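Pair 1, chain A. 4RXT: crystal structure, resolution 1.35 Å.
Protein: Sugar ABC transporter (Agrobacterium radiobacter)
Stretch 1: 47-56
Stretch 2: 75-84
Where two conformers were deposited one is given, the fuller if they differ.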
# COMPACT_ATOMS: atom_id res chain seq x y z
N ASP A 47 -2.18 13.69 5.91
CA ASP A 47 -2.60 15.03 5.51
C ASP A 47 -3.71 14.89 4.47
O ASP A 47 -3.53 15.08 3.28
CB ASP A 47 -1.42 15.87 5.03
CG ASP A 47 -1.75 17.33 4.88
OD1 ASP A 47 -2.91 17.74 5.18
OD2 ASP A 47 -0.85 18.09 4.45
N VAL A 48 -4.91 14.63 4.98
CA VAL A 48 -6.03 14.41 4.10
C VAL A 48 -6.49 15.72 3.48
O VAL A 48 -6.78 15.80 2.29
CB VAL A 48 -7.15 13.74 4.87
CG1 VAL A 48 -8.37 13.49 3.99
CG2 VAL A 48 -6.69 12.42 5.47
N ASN A 49 -6.54 16.76 4.31
CA ASN A 49 -6.91 18.10 3.83
C ASN A 49 -5.95 18.53 2.72
O ASN A 49 -6.36 19.13 1.74
CB ASN A 49 -6.85 19.12 4.98
CG ASN A 49 -7.41 20.47 4.61
OD1 ASN A 49 -8.47 20.57 3.98
ND2 ASN A 49 -6.74 21.51 5.02
N GLY A 50 -4.66 18.20 2.91
CA GLY A 50 -3.63 18.54 1.97
C GLY A 50 -3.94 17.94 0.63
O GLY A 50 -3.84 18.61 -0.41
N GLN A 51 -4.31 16.67 0.63
CA GLN A 51 -4.66 16.02 -0.63
C GLN A 51 -5.92 16.63 -1.27
O GLN A 51 -5.99 16.82 -2.47
CB GLN A 51 -4.83 14.51 -0.45
CG GLN A 51 -4.86 13.83 -1.80
CD GLN A 51 -5.12 12.34 -1.75
OE1 GLN A 51 -6.13 11.89 -1.25
NE2 GLN A 51 -4.19 11.57 -2.28
N ILE A 52 -6.92 16.91 -0.44
CA ILE A 52 -8.16 17.49 -0.95
C ILE A 52 -7.87 18.85 -1.64
O ILE A 52 -8.37 19.14 -2.73
CB ILE A 52 -9.22 17.60 0.15
CG1 ILE A 52 -9.67 16.20 0.60
CG2 ILE A 52 -10.45 18.37 -0.36
CD1 ILE A 52 -10.51 16.23 1.86
N SER A 53 -7.08 19.68 -0.96
CA SER A 53 -6.67 20.97 -1.51
C SER A 53 -5.95 20.84 -2.84
O SER A 53 -6.24 21.56 -3.80
CB SER A 53 -5.76 21.71 -0.51
OG SER A 53 -6.49 22.09 0.64
N ILE A 54 -5.03 19.90 -2.90
CA ILE A 54 -4.29 19.62 -4.14
C ILE A 54 -5.23 19.18 -5.27
O ILE A 54 -5.11 19.67 -6.40
CB ILE A 54 -3.16 18.59 -3.88
CG1 ILE A 54 -2.08 19.22 -3.00
CG2 ILE A 54 -2.57 18.02 -5.18
CD1 ILE A 54 -1.17 18.21 -2.36
N LEU A 55 -6.15 18.26 -4.96
CA LEU A 55 -7.15 17.86 -5.94
C LEU A 55 -7.97 19.04 -6.44
O LEU A 55 -8.12 19.22 -7.65
CB LEU A 55 -8.05 16.80 -5.36
CG LEU A 55 -9.19 16.36 -6.26
CD1 LEU A 55 -8.64 15.74 -7.54
CD2 LEU A 55 -10.01 15.33 -5.53
N GLU A 56 -8.48 19.86 -5.52
CA GLU A 56 -9.28 21.05 -5.90
C GLU A 56 -8.50 21.97 -6.83
O GLU A 56 -9.06 22.48 -7.82
CB GLU A 56 -9.77 21.81 -4.66
CG GLU A 56 -10.91 21.05 -3.98
CD GLU A 56 -11.20 21.48 -2.53
OE1 GLU A 56 -10.40 22.29 -1.97
OE2 GLU A 56 -12.23 21.01 -1.94
N ALA A 75 -13.32 10.52 3.41
CA ALA A 75 -13.08 11.97 3.19
C ALA A 75 -12.86 12.37 1.72
O ALA A 75 -13.08 13.51 1.34
CB ALA A 75 -11.89 12.44 4.02
N LEU A 76 -12.39 11.44 0.91
CA LEU A 76 -12.14 11.71 -0.50
C LEU A 76 -13.35 11.46 -1.40
O LEU A 76 -13.33 11.80 -2.56
CB LEU A 76 -10.86 10.98 -1.01
CG LEU A 76 -9.52 11.75 -0.93
CD1 LEU A 76 -9.42 12.92 -1.91
CD2 LEU A 76 -9.26 12.18 0.51
N GLY A 77 -14.42 10.88 -0.85
CA GLY A 77 -15.62 10.57 -1.66
C GLY A 77 -16.21 11.77 -2.36
O GLY A 77 -16.28 11.85 -3.59
N LYS A 78 -16.63 12.73 -1.54
CA LYS A 78 -17.23 13.96 -2.04
C LYS A 78 -16.23 14.77 -2.91
O LYS A 78 -16.59 15.24 -3.97
CB LYS A 78 -17.67 14.76 -0.83
CG LYS A 78 -18.90 15.54 -1.03
CD LYS A 78 -18.62 16.75 -1.87
CE LYS A 78 -19.92 17.43 -2.24
NZ LYS A 78 -20.65 17.89 -1.04
N PRO A 79 -14.93 14.88 -2.47
CA PRO A 79 -14.02 15.61 -3.34
C PRO A 79 -13.89 14.98 -4.72
O PRO A 79 -13.82 15.69 -5.71
CB PRO A 79 -12.71 15.58 -2.55
CG PRO A 79 -13.18 15.66 -1.14
CD PRO A 79 -14.41 14.81 -1.10
N VAL A 80 -13.87 13.64 -4.78
CA VAL A 80 -13.82 12.98 -6.08
C VAL A 80 -15.11 13.21 -6.87
O VAL A 80 -15.03 13.46 -8.08
CB VAL A 80 -13.45 11.50 -5.96
CG1 VAL A 80 -13.66 10.78 -7.28
CG2 VAL A 80 -12.00 11.38 -5.49
N ASP A 81 -16.27 13.15 -6.20
CA ASP A 81 -17.55 13.40 -6.89
C ASP A 81 -17.50 14.80 -7.53
O ASP A 81 -17.92 15.00 -8.67
CB ASP A 81 -18.74 13.34 -5.92
CG ASP A 81 -19.15 11.92 -5.52
OD1 ASP A 81 -18.81 10.93 -6.22
OD2 ASP A 81 -19.84 11.81 -4.47
N GLU A 82 -17.00 15.78 -6.76
CA GLU A 82 -16.94 17.16 -7.22
C GLU A 82 -16.00 17.31 -8.41
O GLU A 82 -16.35 17.96 -9.41
CB GLU A 82 -16.57 18.12 -6.09
CG GLU A 82 -17.64 18.23 -5.01
CD GLU A 82 -18.97 18.71 -5.56
OE1 GLU A 82 -18.94 19.67 -6.35
OE2 GLU A 82 -20.01 18.12 -5.23
N ALA A 83 -14.79 16.76 -8.27
CA ALA A 83 -13.81 16.79 -9.35
C ALA A 83 -14.34 16.19 -10.65
O ALA A 83 -14.13 16.73 -11.73
CB ALA A 83 -12.54 16.06 -8.93
N ALA A 84 -15.07 15.09 -10.50
CA ALA A 84 -15.58 14.32 -11.63
C ALA A 84 -16.59 15.09 -12.47
O ALA A 84 -16.84 14.71 -13.62
CB ALA A 84 -16.17 12.99 -11.16

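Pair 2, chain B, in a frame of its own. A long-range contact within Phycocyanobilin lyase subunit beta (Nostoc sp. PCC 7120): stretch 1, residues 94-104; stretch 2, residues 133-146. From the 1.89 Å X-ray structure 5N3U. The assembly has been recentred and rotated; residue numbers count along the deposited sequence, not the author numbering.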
# COMPACT_ATOMS: atom_id res chain seq x y z
N ALA B 94 -15.89 17.34 -8.06
CA ALA B 94 -14.99 16.25 -7.67
C ALA B 94 -14.19 15.70 -8.84
O ALA B 94 -13.41 14.78 -8.66
CB ALA B 94 -15.85 15.14 -7.06
N LEU B 95 -14.38 16.22 -10.05
CA LEU B 95 -13.66 15.69 -11.22
C LEU B 95 -12.12 15.51 -10.99
O LEU B 95 -11.53 14.42 -11.20
CB LEU B 95 -13.91 16.60 -12.38
CG LEU B 95 -13.15 16.22 -13.65
CD1 LEU B 95 -13.67 14.95 -14.25
CD2 LEU B 95 -13.13 17.33 -14.71
N ASP B 96 -11.46 16.58 -10.61
CA ASP B 96 -9.96 16.51 -10.53
C ASP B 96 -9.47 15.54 -9.46
O ASP B 96 -8.53 14.84 -9.69
CB ASP B 96 -9.37 17.90 -10.28
CG ASP B 96 -9.60 18.88 -11.50
OD1 ASP B 96 -9.76 18.47 -12.72
OD2 ASP B 96 -9.61 20.09 -11.24
N VAL B 97 -10.14 15.48 -8.30
CA VAL B 97 -9.82 14.45 -7.34
C VAL B 97 -10.03 13.06 -7.90
O VAL B 97 -9.22 12.15 -7.67
CB VAL B 97 -10.58 14.64 -6.00
CG1 VAL B 97 -10.66 13.41 -5.11
CG2 VAL B 97 -9.90 15.76 -5.24
N LEU B 98 -11.14 12.82 -8.57
CA LEU B 98 -11.38 11.53 -9.11
C LEU B 98 -10.40 11.13 -10.19
O LEU B 98 -9.98 9.98 -10.30
CB LEU B 98 -12.80 11.42 -9.65
CG LEU B 98 -13.89 10.95 -8.75
CD1 LEU B 98 -13.80 11.41 -7.35
CD2 LEU B 98 -15.25 11.24 -9.38
N ILE B 99 -10.00 12.10 -10.98
CA ILE B 99 -8.97 11.81 -12.01
C ILE B 99 -7.64 11.43 -11.42
O ILE B 99 -7.00 10.39 -11.77
CB ILE B 99 -8.78 13.01 -12.91
CG1 ILE B 99 -9.96 13.10 -13.83
CG2 ILE B 99 -7.50 12.89 -13.71
CD1 ILE B 99 -9.90 14.36 -14.70
N ASP B 100 -7.27 12.12 -10.36
CA ASP B 100 -6.06 11.78 -9.68
C ASP B 100 -6.07 10.42 -9.08
O ASP B 100 -5.10 9.70 -9.16
CB ASP B 100 -5.83 12.74 -8.49
CG ASP B 100 -5.13 13.94 -8.92
OD1 ASP B 100 -4.60 13.91 -10.05
OD2 ASP B 100 -5.10 14.95 -8.17
N ALA B 101 -7.15 10.08 -8.43
CA ALA B 101 -7.35 8.81 -7.85
C ALA B 101 -7.36 7.71 -8.85
O ALA B 101 -6.68 6.73 -8.68
CB ALA B 101 -8.67 8.79 -7.11
N ALA B 102 -8.08 7.87 -9.93
CA ALA B 102 -8.09 6.87 -10.97
C ALA B 102 -6.75 6.66 -11.64
O ALA B 102 -6.36 5.54 -11.93
CB ALA B 102 -9.11 7.22 -11.99
N ALA B 103 -6.05 7.75 -11.93
CA ALA B 103 -4.81 7.71 -12.71
C ALA B 103 -3.54 7.43 -11.93
O ALA B 103 -2.61 6.81 -12.48
CB ALA B 103 -4.65 9.04 -13.48
N THR B 104 -3.42 7.90 -10.67
CA THR B 104 -2.15 7.84 -9.97
C THR B 104 -2.16 7.17 -8.62
O THR B 104 -1.10 6.91 -8.06
CB THR B 104 -1.51 9.21 -9.84
OG1 THR B 104 -2.37 10.09 -9.10
CG2 THR B 104 -1.26 9.86 -11.28
N THR B 133 -16.48 20.40 -21.24
CA THR B 133 -15.06 20.09 -21.05
C THR B 133 -14.93 18.92 -19.99
O THR B 133 -14.16 18.04 -20.10
CB THR B 133 -14.34 21.34 -20.41
OG1 THR B 133 -14.51 22.45 -21.24
CG2 THR B 133 -12.82 21.13 -20.20
N ALA B 134 -15.61 19.05 -18.91
CA ALA B 134 -15.42 18.12 -17.84
C ALA B 134 -15.60 16.63 -18.26
O ALA B 134 -14.74 15.77 -17.93
CB ALA B 134 -16.32 18.46 -16.74
N PRO B 135 -16.73 16.30 -18.94
CA PRO B 135 -16.93 14.90 -19.32
C PRO B 135 -15.92 14.44 -20.28
O PRO B 135 -15.56 13.29 -20.32
CB PRO B 135 -18.37 14.88 -19.90
CG PRO B 135 -18.70 16.28 -20.17
CD PRO B 135 -17.95 17.09 -19.14
N LYS B 136 -15.38 15.36 -21.06
CA LYS B 136 -14.36 15.00 -21.97
C LYS B 136 -13.05 14.68 -21.24
O LYS B 136 -12.34 13.80 -21.64
CB LYS B 136 -14.20 16.12 -23.04
CG LYS B 136 -12.95 16.02 -23.89
CD LYS B 136 -12.89 14.80 -24.80
CE LYS B 136 -11.54 14.72 -25.55
NZ LYS B 136 -11.27 13.40 -26.20
N LYS B 137 -12.74 15.38 -20.18
CA LYS B 137 -11.54 15.05 -19.42
C LYS B 137 -11.73 13.71 -18.71
O LYS B 137 -10.82 12.93 -18.57
CB LYS B 137 -11.29 16.10 -18.32
CG LYS B 137 -11.04 17.52 -18.74
CD LYS B 137 -9.87 17.68 -19.69
CE LYS B 137 -8.51 17.45 -18.98
NZ LYS B 137 -7.56 17.40 -20.17
N ALA B 138 -12.96 13.43 -18.25
CA ALA B 138 -13.24 12.15 -17.63
C ALA B 138 -13.00 11.01 -18.60
O ALA B 138 -12.30 10.05 -18.29
CB ALA B 138 -14.64 12.13 -17.10
N LEU B 139 -13.49 11.20 -19.82
CA LEU B 139 -13.28 10.25 -20.86
C LEU B 139 -11.83 10.02 -21.10
O LEU B 139 -11.39 8.86 -21.14
CB LEU B 139 -14.01 10.73 -22.17
CG LEU B 139 -13.71 9.91 -23.41
CD1 LEU B 139 -14.16 8.48 -23.21
CD2 LEU B 139 -14.36 10.53 -24.67
N GLU B 140 -11.03 11.07 -21.21
CA GLU B 140 -9.58 10.89 -21.48
C GLU B 140 -8.96 10.02 -20.41
O GLU B 140 -8.14 9.17 -20.68
CB GLU B 140 -8.82 12.23 -21.54
CG GLU B 140 -9.18 13.10 -22.74
CD GLU B 140 -8.83 14.65 -22.61
OE1 GLU B 140 -8.08 15.17 -21.68
OE2 GLU B 140 -9.38 15.42 -23.45
N THR B 141 -9.35 10.25 -19.15
CA THR B 141 -8.76 9.46 -18.08
C THR B 141 -9.21 8.04 -18.15
O THR B 141 -8.41 7.14 -17.90
CB THR B 141 -9.11 10.06 -16.70
OG1 THR B 141 -8.33 11.24 -16.60
CG2 THR B 141 -8.56 9.24 -15.56
N LEU B 142 -10.50 7.84 -18.41
CA LEU B 142 -11.01 6.49 -18.50
C LEU B 142 -10.39 5.70 -19.64
O LEU B 142 -10.15 4.50 -19.50
CB LEU B 142 -12.50 6.48 -18.63
CG LEU B 142 -13.27 6.78 -17.36
CD1 LEU B 142 -14.67 7.11 -17.66
CD2 LEU B 142 -13.29 5.59 -16.44
N LEU B 143 -10.12 6.37 -20.75
CA LEU B 143 -9.42 5.73 -21.86
C LEU B 143 -8.02 5.35 -21.47
O LEU B 143 -7.52 4.23 -21.76
CB LEU B 143 -9.40 6.62 -23.11
CG LEU B 143 -10.74 6.96 -23.73
CD1 LEU B 143 -10.57 7.96 -24.89
CD2 LEU B 143 -11.43 5.71 -24.26
N PHE B 144 -7.36 6.24 -20.76
CA PHE B 144 -6.05 5.91 -20.26
C PHE B 144 -6.01 4.73 -19.29
O PHE B 144 -5.13 3.84 -19.41
CB PHE B 144 -5.41 7.18 -19.70
CG PHE B 144 -4.12 6.99 -19.03
CD1 PHE B 144 -2.98 6.93 -19.77
CD2 PHE B 144 -4.01 7.03 -17.64
CE1 PHE B 144 -1.78 6.80 -19.18
CE2 PHE B 144 -2.74 6.86 -17.02
CZ PHE B 144 -1.63 6.79 -17.78
N ILE B 145 -6.91 4.69 -18.31
CA ILE B 145 -6.79 3.58 -17.34
C ILE B 145 -7.30 2.25 -17.88
O ILE B 145 -7.03 1.22 -17.29
CB ILE B 145 -7.42 3.88 -15.97
CG1 ILE B 145 -8.91 4.14 -16.09
CG2 ILE B 145 -6.75 5.12 -15.38
CD1 ILE B 145 -9.57 4.05 -14.75
N SER B 146 -8.04 2.28 -18.99
CA SER B 146 -8.54 1.05 -19.65
C SER B 146 -7.43 0.18 -20.21
O SER B 146 -7.69 -0.93 -20.61
CB SER B 146 -9.54 1.40 -20.74
OG SER B 146 -8.86 1.90 -21.89

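Both pairs are two helices packed side by side and running in nearly the same direction. The angle between the axes is 4° in pair 1 and 10° in pair 2, with closest approaches of 10.4 and 9.7 Å. The N, CA and C atoms of 14 central residues superpose with an RMSD of 0.3 Å. A matched close pair of CA atoms is A:Ile52 CA to A:Pro79 CA at 6.6 Å and B:Ile99 CA to B:Thr141 CA at 6.5 Å. No hydrogen bond crosses either interface. The buried areas are similar, 368 and 382 Å².

The isoleucine side chains match most closely. A:Ile52 and B:Ile99 share the m,t rotamer, and their side-chain centres lie 0.1 Å apart. In both, CA-to-CB points sideways and the end of the side chain comes nearer to the partner helix. Their opposing residues differ. A:Ile52 CG2 meets A:Pro79 CG at 3.9 Å. B:Ile99 CG2 meets B:Thr141 OG1 at 3.4 Å, a contact of a methyl with a hydroxyl oxygen.

The large and small residues change sides between the pairs. In pair 1, A:Leu55 is large and A:Ala83 is small; A:Leu55 CD1 lies 4.2 Å from A:Ala83 CB. The matching residues in pair 2 are B:Ala102 and B:Ile145. Here the isoleucine reaches across, with B:Ile145 CD1 4.2 Å from B:Ala102 CB and B:Ile145 CG2 3.5 Å from B:Ala102 O. A:Leu55 also packs on the proline, CD2 to A:Pro79 CB at 4.0 Å. B:Ala102 CB instead meets B:Thr141 CG2 at 4.1 Å.

Near the start of stretch 1 the exchange runs in the opposite direction: the larger residue is A:Leu76 on stretch 2 in pair 1, but B:Leu95 on stretch 1 in pair 2. A:Val48 matches B:Leu95, and A:Leu76 matches B:Ala138. A:Val48 CG1 contacts A:Leu76 CD2 at 3.8 Å, whereas B:Leu95 CD1 contacts B:Ala138 CB at 4.1 Å. A:Leu76 also extends to A:Ile52, with its CD2 4.0 Å from A:Ile52 CG1. B:Ala138 has no such reach.

A:Gln51 and B:Leu98 match in backbone but not in role. A:Gln51 OE1 approaches A:Leu76 CG at 3.4 Å, and its polar atoms are hydrogen-bonded elsewhere in the structure. The side chain of B:Leu98 makes no contact with the other stretch. At the last matched position of stretch 1, A:Glu56 is exposed and barely covered. Its counterpart B:Ala103 is buried, and its CA lies 4.2 Å from B:Ile145 CG2.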